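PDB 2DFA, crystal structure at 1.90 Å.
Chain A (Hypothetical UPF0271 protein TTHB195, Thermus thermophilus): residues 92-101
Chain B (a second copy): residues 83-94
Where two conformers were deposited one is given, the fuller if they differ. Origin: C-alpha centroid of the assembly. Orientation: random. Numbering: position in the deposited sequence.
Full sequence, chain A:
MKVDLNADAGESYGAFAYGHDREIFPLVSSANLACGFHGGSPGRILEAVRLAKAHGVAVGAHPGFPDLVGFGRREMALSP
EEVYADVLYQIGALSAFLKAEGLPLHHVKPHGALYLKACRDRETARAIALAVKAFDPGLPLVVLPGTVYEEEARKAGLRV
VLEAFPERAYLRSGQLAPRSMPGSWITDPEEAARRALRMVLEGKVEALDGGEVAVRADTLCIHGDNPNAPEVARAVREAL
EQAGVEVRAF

Chain A 92-101: GALSAFLKAE
Chain B (83-94) VYADVLYQIGAL

Close helix packing requires small residues at the crossing, and two copies of this Thermus thermophilus protein illustrate the rule. Residues 92-100 of chain A and 83-94 of chain B are helical, with phi/psi near -62/-43; E101(A), at -96/9, is the first residue to leave the helix. The axes approach to 6.4 Å, their N-to-C directions 122° apart, and the register is set by A93(A) CA and A93(B) CA, 4.2 Å apart.

Glycine permits this proximity. G92(A) C lies 3.2 Å from G92(B) O, and an ideal CB on either glycine would clash with the O of the other. No hydrogen bond joins the stretches; A93(A) CA instead makes a CA-H...O contact with Y89(B) O at 3.6 Å.

A93(A) CB sits over the face of the Y89(B) ring (chi1 -177°, chi2 -76°), 3.5 Å from its centroid and 7° off the normal. A96(A) points toward chain B, its CB 3.1 Å from L88(B) O. F97(A), an m rotamer with chi2 -80°, brings CZ to 3.3 Å from A85(B) O, while L88(B) CB covers one ring face. L88(B), with chi1 off-well at -98° and chi2 t, places CD1 3.8 Å from A100(A) CB, extending the apolar packing beyond the crossing.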

ATOM      1  N   GLY A  92       3.911  14.379 -11.878  1.00 27.14           N
ATOM      2  CA  GLY A  92       5.254  14.740 -11.453  1.00 26.82           C
ATOM      3  C   GLY A  92       6.201  13.559 -11.372  1.00 27.85           C
ATOM      4  O   GLY A  92       7.347  13.639 -11.838  1.00 25.68           O
ATOM      5  N   ALA A  93       5.730  12.460 -10.783  1.00 25.50           N
ATOM      6  CA  ALA A  93       6.563  11.271 -10.647  1.00 26.69           C
ATOM      7  C   ALA A  93       7.040  10.777 -12.010  1.00 26.37           C
ATOM      8  O   ALA A  93       8.219  10.494 -12.187  1.00 26.36           O
ATOM      9  CB  ALA A  93       5.798  10.161  -9.920  1.00 24.55           C
ATOM     10  N   LEU A  94       6.121  10.668 -12.967  1.00 25.75           N
ATOM     11  CA  LEU A  94       6.485  10.206 -14.303  1.00 28.09           C
ATOM     12  C   LEU A  94       7.450  11.180 -14.979  1.00 29.22           C
ATOM     13  O   LEU A  94       8.425  10.759 -15.614  1.00 28.69           O
ATOM     14  CB  LEU A  94       5.231  10.024 -15.173  1.00 28.27           C
ATOM     15  CG  LEU A  94       5.507   9.660 -16.641  1.00 28.54           C
ATOM     16  CD1 LEU A  94       6.272   8.349 -16.722  1.00 29.44           C
ATOM     17  CD2 LEU A  94       4.196   9.563 -17.403  1.00 28.91           C
ATOM     18  N   SER A  95       7.203  12.478 -14.815  1.00 28.99           N
ATOM     19  CA  SER A  95       8.064  13.486 -15.439  1.00 29.26           C
ATOM     20  C   SER A  95       9.526  13.386 -15.021  1.00 30.05           C
ATOM     21  O   SER A  95      10.407  13.784 -15.778  1.00 29.35           O
ATOM     22  CB  SER A  95       7.549  14.899 -15.153  1.00 29.30           C
ATOM     23  OG  SER A  95       7.812  15.278 -13.811  0.50 27.55           O
ATOM     24  N   ALA A  96       9.789  12.859 -13.826  1.00 29.43           N
ATOM     25  CA  ALA A  96      11.164  12.717 -13.359  1.00 28.98           C
ATOM     26  C   ALA A  96      11.914  11.693 -14.212  1.00 28.93           C
ATOM     27  O   ALA A  96      13.081  11.892 -14.538  1.00 28.03           O
ATOM     28  CB  ALA A  96      11.195  12.301 -11.882  1.00 31.02           C
ATOM     29  N   PHE A  97      11.245  10.598 -14.567  1.00 28.89           N
ATOM     30  CA  PHE A  97      11.856   9.564 -15.400  1.00 29.17           C
ATOM     31  C   PHE A  97      12.086  10.083 -16.821  1.00 30.47           C
ATOM     32  O   PHE A  97      13.091   9.761 -17.455  1.00 30.98           O
ATOM     33  CB  PHE A  97      10.966   8.323 -15.429  1.00 30.47           C
ATOM     34  CG  PHE A  97      10.925   7.596 -14.122  1.00 31.40           C
ATOM     35  CD1 PHE A  97      11.959   6.743 -13.755  1.00 32.96           C
ATOM     36  CD2 PHE A  97       9.891   7.819 -13.221  1.00 33.65           C
ATOM     37  CE1 PHE A  97      11.965   6.124 -12.501  1.00 33.75           C
ATOM     38  CE2 PHE A  97       9.893   7.205 -11.971  1.00 31.85           C
ATOM     39  CZ  PHE A  97      10.928   6.360 -11.614  1.00 31.67           C
ATOM     40  N   LEU A  98      11.155  10.886 -17.318  1.00 28.51           N
ATOM     41  CA  LEU A  98      11.302  11.449 -18.655  1.00 31.15           C
ATOM     42  C   LEU A  98      12.471  12.433 -18.660  1.00 32.26           C
ATOM     43  O   LEU A  98      13.255  12.477 -19.611  1.00 31.70           O
ATOM     44  CB  LEU A  98      10.005  12.148 -19.077  1.00 30.58           C
ATOM     45  CG  LEU A  98       8.810  11.199 -19.175  1.00 32.13           C
ATOM     46  CD1 LEU A  98       7.520  11.981 -19.401  1.00 32.28           C
ATOM     47  CD2 LEU A  98       9.058  10.211 -20.306  1.00 34.56           C
ATOM     48  N   LYS A  99      12.591  13.217 -17.591  1.00 32.06           N
ATOM     49  CA  LYS A  99      13.678  14.181 -17.475  1.00 35.09           C
ATOM     50  C   LYS A  99      15.026  13.463 -17.474  1.00 35.62           C
ATOM     51  O   LYS A  99      15.964  13.894 -18.149  1.00 32.71           O
ATOM     52  CB  LYS A  99      13.517  15.014 -16.192  1.00 37.07           C
ATOM     53  CG  LYS A  99      14.725  15.866 -15.824  1.00 41.81           C
ATOM     54  CD  LYS A  99      15.008  16.973 -16.843  1.00 44.78           C
ATOM     55  CE  LYS A  99      16.287  17.725 -16.471  1.00 47.27           C
ATOM     56  NZ  LYS A  99      16.651  18.771 -17.471  1.00 52.25           N
ATOM     57  N   ALA A 100      15.123  12.371 -16.716  1.00 33.61           N
ATOM     58  CA  ALA A 100      16.357  11.590 -16.645  1.00 35.48           C
ATOM     59  C   ALA A 100      16.733  11.012 -18.006  1.00 36.80           C
ATOM     60  O   ALA A 100      17.910  10.865 -18.322  1.00 37.69           O
ATOM     61  CB  ALA A 100      16.208  10.449 -15.633  1.00 33.53           C
ATOM     62  N   GLU A 101      15.728  10.678 -18.804  1.00 37.58           N
ATOM     63  CA  GLU A 101      15.960  10.095 -20.120  1.00 40.43           C
ATOM     64  C   GLU A 101      15.940  11.130 -21.244  1.00 40.42           C
ATOM     65  O   GLU A 101      15.946  10.776 -22.423  1.00 42.65           O
ATOM     66  CB  GLU A 101      14.918   9.009 -20.396  1.00 41.35           C
ATOM     67  CG  GLU A 101      15.026   7.773 -19.502  1.00 45.28           C
ATOM     68  CD  GLU A 101      16.276   6.945 -19.771  1.00 50.01           C
ATOM     69  OE1 GLU A 101      16.615   6.748 -20.958  1.00 50.53           O
ATOM     70  OE2 GLU A 101      16.912   6.479 -18.798  1.00 49.96           O
TER
ATOM     71  N   VAL B  83      16.965   1.942  -5.740  1.00 25.90           N
ATOM     72  CA  VAL B  83      17.143   3.201  -5.000  1.00 27.92           C
ATOM     73  C   VAL B  83      17.026   4.388  -5.968  1.00 27.91           C
ATOM     74  O   VAL B  83      16.326   5.379  -5.707  1.00 27.09           O
ATOM     75  CB  VAL B  83      18.528   3.240  -4.302  1.00 27.45           C
ATOM     76  CG1 VAL B  83      18.821   4.648  -3.762  1.00 25.65           C
ATOM     77  CG2 VAL B  83      18.558   2.221  -3.169  1.00 26.90           C
ATOM     78  N   TYR B  84      17.721   4.270  -7.091  1.00 27.79           N
ATOM     79  CA  TYR B  84      17.708   5.295  -8.135  1.00 26.80           C
ATOM     80  C   TYR B  84      16.286   5.611  -8.626  1.00 26.59           C
ATOM     81  O   TYR B  84      15.882   6.777  -8.696  1.00 25.09           O
ATOM     82  CB  TYR B  84      18.558   4.813  -9.312  1.00 27.28           C
ATOM     83  CG  TYR B  84      18.528   5.706 -10.528  1.00 28.06           C
ATOM     84  CD1 TYR B  84      19.317   6.857 -10.596  1.00 29.65           C
ATOM     85  CD2 TYR B  84      17.728   5.385 -11.628  1.00 30.21           C
ATOM     86  CE1 TYR B  84      19.313   7.663 -11.735  1.00 29.21           C
ATOM     87  CE2 TYR B  84      17.719   6.182 -12.770  1.00 30.00           C
ATOM     88  CZ  TYR B  84      18.519   7.317 -12.817  1.00 32.57           C
ATOM     89  OH  TYR B  84      18.553   8.080 -13.964  1.00 31.40           O
ATOM     90  N   ALA B  85      15.530   4.568  -8.962  1.00 25.08           N
ATOM     91  CA  ALA B  85      14.168   4.736  -9.454  1.00 25.58           C
ATOM     92  C   ALA B  85      13.229   5.304  -8.389  1.00 26.37           C
ATOM     93  O   ALA B  85      12.415   6.186  -8.673  1.00 25.70           O
ATOM     94  CB  ALA B  85      13.621   3.389  -9.965  1.00 26.81           C
ATOM     95  N   ASP B  86      13.343   4.797  -7.167  1.00 25.76           N
ATOM     96  CA  ASP B  86      12.491   5.271  -6.077  1.00 26.91           C
ATOM     97  C   ASP B  86      12.742   6.742  -5.757  1.00 24.78           C
ATOM     98  O   ASP B  86      11.801   7.501  -5.528  1.00 23.38           O
ATOM     99  CB  ASP B  86      12.718   4.418  -4.833  1.00 27.85           C
ATOM    100  CG  ASP B  86      12.054   3.060  -4.939  1.00 29.41           C
ATOM    101  OD1 ASP B  86      11.459   2.772  -6.001  1.00 29.41           O
ATOM    102  OD2 ASP B  86      12.120   2.288  -3.959  1.00 31.15           O
ATOM    103  N   VAL B  87      14.009   7.140  -5.738  1.00 25.38           N
ATOM    104  CA  VAL B  87      14.357   8.533  -5.460  1.00 26.27           C
ATOM    105  C   VAL B  87      13.857   9.444  -6.577  1.00 26.99           C
ATOM    106  O   VAL B  87      13.306  10.517  -6.313  1.00 25.98           O
ATOM    107  CB  VAL B  87      15.883   8.706  -5.281  1.00 29.20           C
ATOM    108  CG1 VAL B  87      16.255  10.200  -5.212  1.00 27.10           C
ATOM    109  CG2 VAL B  87      16.321   8.004  -3.999  1.00 28.11           C
ATOM    110  N   LEU B  88      14.042   9.030  -7.829  1.00 26.83           N
ATOM    111  CA  LEU B  88      13.571   9.843  -8.955  1.00 28.30           C
ATOM    112  C   LEU B  88      12.062  10.054  -8.877  1.00 27.93           C
ATOM    113  O   LEU B  88      11.560  11.165  -9.050  1.00 25.03           O
ATOM    114  CB  LEU B  88      13.879   9.163 -10.291  1.00 30.69           C
ATOM    115  CG  LEU B  88      15.124   9.594 -11.055  1.00 35.12           C
ATOM    116  CD1 LEU B  88      15.189   8.838 -12.377  1.00 34.76           C
ATOM    117  CD2 LEU B  88      15.073  11.095 -11.311  1.00 32.08           C
ATOM    118  N   TYR B  89      11.348   8.958  -8.639  1.00 26.84           N
ATOM    119  CA  TYR B  89       9.899   8.975  -8.536  1.00 25.57           C
ATOM    120  C   TYR B  89       9.445   9.986  -7.487  1.00 25.68           C
ATOM    121  O   TYR B  89       8.551  10.789  -7.730  1.00 25.42           O
ATOM    122  CB  TYR B  89       9.404   7.568  -8.150  1.00 25.37           C
ATOM    123  CG  TYR B  89       7.902   7.418  -8.071  1.00 25.65           C
ATOM    124  CD1 TYR B  89       7.179   7.916  -6.977  1.00 25.48           C
ATOM    125  CD2 TYR B  89       7.196   6.780  -9.093  1.00 26.51           C
ATOM    126  CE1 TYR B  89       5.798   7.780  -6.904  1.00 27.10           C
ATOM    127  CE2 TYR B  89       5.812   6.642  -9.034  1.00 27.03           C
ATOM    128  CZ  TYR B  89       5.117   7.143  -7.940  1.00 27.57           C
ATOM    129  OH  TYR B  89       3.752   7.025  -7.888  1.00 27.20           O
ATOM    130  N   GLN B  90      10.067   9.927  -6.316  1.00 25.24           N
ATOM    131  CA  GLN B  90       9.704  10.809  -5.213  1.00 25.01           C
ATOM    132  C   GLN B  90      10.026  12.272  -5.471  1.00 27.30           C
ATOM    133  O   GLN B  90       9.202  13.148  -5.215  1.00 25.43           O
ATOM    134  CB  GLN B  90      10.385  10.326  -3.937  1.00 25.06           C
ATOM    135  CG  GLN B  90       9.810   8.991  -3.442  1.00 25.79           C
ATOM    136  CD  GLN B  90      10.506   8.469  -2.207  1.00 25.36           C
ATOM    137  OE1 GLN B  90      10.229   8.911  -1.089  1.00 28.23           O
ATOM    138  NE2 GLN B  90      11.418   7.522  -2.397  1.00 25.38           N
ATOM    139  N   ILE B  91      11.224  12.537  -5.975  1.00 27.90           N
ATOM    140  CA  ILE B  91      11.614  13.914  -6.274  1.00 29.49           C
ATOM    141  C   ILE B  91      10.643  14.489  -7.294  1.00 27.99           C
ATOM    142  O   ILE B  91      10.196  15.627  -7.171  1.00 30.12           O
ATOM    143  CB  ILE B  91      13.047  13.980  -6.853  1.00 32.13           C
ATOM    144  CG1 ILE B  91      14.062  13.672  -5.753  1.00 34.31           C
ATOM    145  CG2 ILE B  91      13.301  15.357  -7.473  1.00 34.31           C
ATOM    146  CD1 ILE B  91      15.493  13.563  -6.268  1.00 38.44           C
ATOM    147  N   GLY B  92      10.319  13.697  -8.310  1.00 27.14           N
ATOM    148  CA  GLY B  92       9.397  14.165  -9.332  1.00 26.82           C
ATOM    149  C   GLY B  92       8.016  14.491  -8.798  1.00 27.85           C
ATOM    150  O   GLY B  92       7.439  15.533  -9.138  1.00 25.68           O
ATOM    151  N   ALA B  93       7.480  13.604  -7.958  1.00 25.50           N
ATOM    152  CA  ALA B  93       6.153  13.818  -7.394  1.00 26.69           C
ATOM    153  C   ALA B  93       6.093  15.133  -6.621  1.00 26.37           C
ATOM    154  O   ALA B  93       5.166  15.913  -6.802  1.00 26.36           O
ATOM    155  CB  ALA B  93       5.764  12.650  -6.482  1.00 24.55           C
ATOM    156  N   LEU B  94       7.076  15.370  -5.756  1.00 25.75           N
ATOM    157  CA  LEU B  94       7.103  16.602  -4.973  1.00 28.09           C
ATOM    158  C   LEU B  94       7.251  17.825  -5.878  1.00 29.22           C
ATOM    159  O   LEU B  94       6.579  18.844  -5.672  1.00 28.69           O
ATOM    160  CB  LEU B  94       8.247  16.568  -3.948  1.00 28.27           C
ATOM    161  CG  LEU B  94       8.446  17.869  -3.154  1.00 28.54           C
ATOM    162  CD1 LEU B  94       7.187  18.204  -2.371  1.00 29.44           C
ATOM    163  CD2 LEU B  94       9.635  17.725  -2.219  1.00 28.91           C
TER